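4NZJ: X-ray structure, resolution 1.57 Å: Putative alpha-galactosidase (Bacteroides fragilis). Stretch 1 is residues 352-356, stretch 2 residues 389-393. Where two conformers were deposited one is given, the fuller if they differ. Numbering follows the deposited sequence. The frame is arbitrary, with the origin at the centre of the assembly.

Stretch 1 (352-356) CMMAS
Stretch 2 (389-393) GRQAE

How do the two backbones run where they meet? Stretch 1 carries the last helical residues, Cys352 (phi/psi -65/-50) and Met353 (-60/-35). Met354 (-84/8) is the first to leave helical geometry, and Ala355 (51/46) turns left-handed before Ser356 extends at -86/151. Ala355 N still bonds to Cys352 O at 3.1 Å, an i to i+3 bond at the end of the helix. In stretch 2, Gly389 sits at 71/30, a positive phi that favours glycine; Arg390 (-84/130), Gln391 (-76/126), Ala392 (-55/141) and Glu393 (-90/143) are extended. The register places Met354 CA 4.3 Å from Gln391 CA.

What ties the backbones directly? One hydrogen bond crosses between them: Ala392 N donates to Met353 O at 2.9 Å, with an N-H...O angle of 150°. Being backbone to backbone, it depends on the N-H of Ala392 and the carbonyl of Met353, not on side-chain chemistry.

How do the side chains fit around this bond? Ala392 points toward stretch 1, and its CB meets Met353 CB at 3.9 Å; the small methyl fits this close approach. Met353 and Met354 are selenomethionines, with chi1 to chi3 m, m, m and m, t, m; the Met354 side chain leads away at its end. Ala355 also points toward its partner, its CB 3.8 Å from Arg390 O. Arg390 itself points away and is exposed.

What does Gln391 contribute? Its extended side chain (chi1 170°, chi2 165°, chi3 -35°) runs beside the turn, bringing CG to 3.2 Å from Met354 O. Water 1 lies 2.9 Å from both Gln391 OE1 and Ala355 O and can donate to either, though acceptors in reach outnumber its protons. OE1 and NE2 also bond elsewhere in the structure, so this polar side chain can be buried. Together the stretches bury 257 Å².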

# COMPACT_ATOMS: atom_id res chain seq x y z
N CYS A 352 1.81 5.23 7.13
CA CYS A 352 0.39 5.55 7.08
C CYS A 352 0.17 7.05 6.89
O CYS A 352 -0.58 7.47 6.00
CB CYS A 352 -0.35 5.03 8.32
SG CYS A 352 -0.59 3.24 8.30
N MSE A 353 0.83 7.86 7.72
CA MSE A 353 0.72 9.32 7.63
C MSE A 353 1.14 9.88 6.30
O MSE A 353 0.57 10.86 5.83
CB MSE A 353 1.59 10.00 8.70
CG MSE A 353 1.09 9.77 10.12
SE MSE A 353 -0.54 10.78 10.52
CE MSE A 353 0.25 12.58 10.53
N MSE A 354 2.15 9.28 5.68
CA MSE A 354 2.69 9.76 4.40
C MSE A 354 1.91 9.27 3.19
O MSE A 354 2.32 9.51 2.05
CB MSE A 354 4.16 9.34 4.28
CG MSE A 354 5.03 10.05 5.31
SE MSE A 354 6.95 9.64 5.06
CE MSE A 354 6.86 7.68 5.00
N ALA A 355 0.77 8.63 3.42
CA ALA A 355 -0.04 8.06 2.34
C ALA A 355 0.85 7.19 1.44
O ALA A 355 0.78 7.26 0.21
CB ALA A 355 -0.72 9.17 1.53
N SER A 356 1.66 6.36 2.09
CA SER A 356 2.58 5.47 1.40
C SER A 356 1.88 4.18 1.02
O SER A 356 0.96 3.74 1.72
CB SER A 356 3.76 5.12 2.30
OG SER A 356 4.43 6.28 2.73
N GLY A 389 -6.34 11.84 0.42
CA GLY A 389 -5.09 11.35 -0.16
C GLY A 389 -3.91 12.27 0.01
O GLY A 389 -3.01 12.28 -0.83
N ARG A 390 -3.89 13.04 1.09
CA ARG A 390 -2.78 13.95 1.35
C ARG A 390 -1.63 13.21 2.03
O ARG A 390 -1.83 12.51 3.02
CB ARG A 390 -3.23 15.12 2.22
CG ARG A 390 -4.28 16.02 1.59
CD ARG A 390 -3.67 17.19 0.81
NE ARG A 390 -4.51 18.38 0.89
CZ ARG A 390 -5.50 18.66 0.04
NH1 ARG A 390 -5.78 17.85 -0.97
NH2 ARG A 390 -6.21 19.77 0.20
N GLN A 391 -0.42 13.36 1.49
CA GLN A 391 0.77 12.90 2.17
C GLN A 391 1.08 13.89 3.28
O GLN A 391 1.17 15.09 3.04
CB GLN A 391 1.95 12.81 1.19
CG GLN A 391 3.30 12.56 1.84
CD GLN A 391 4.36 12.13 0.85
OE1 GLN A 391 4.07 11.41 -0.12
NE2 GLN A 391 5.59 12.56 1.08
N ALA A 392 1.22 13.40 4.51
CA ALA A 392 1.53 14.28 5.64
C ALA A 392 2.77 15.12 5.38
O ALA A 392 3.74 14.64 4.81
CB ALA A 392 1.74 13.47 6.90
N GLU A 393 2.71 16.37 5.81
CA GLU A 393 3.87 17.25 5.81
C GLU A 393 4.57 17.10 7.14
O GLU A 393 3.92 16.96 8.18
CB GLU A 393 3.45 18.70 5.63
CG GLU A 393 2.96 19.05 4.24
CD GLU A 393 2.41 20.46 4.16
OE1 GLU A 393 1.29 20.69 4.64
OE2 GLU A 393 3.11 21.34 3.61
O HOH W 1 2.36 9.30 -1.21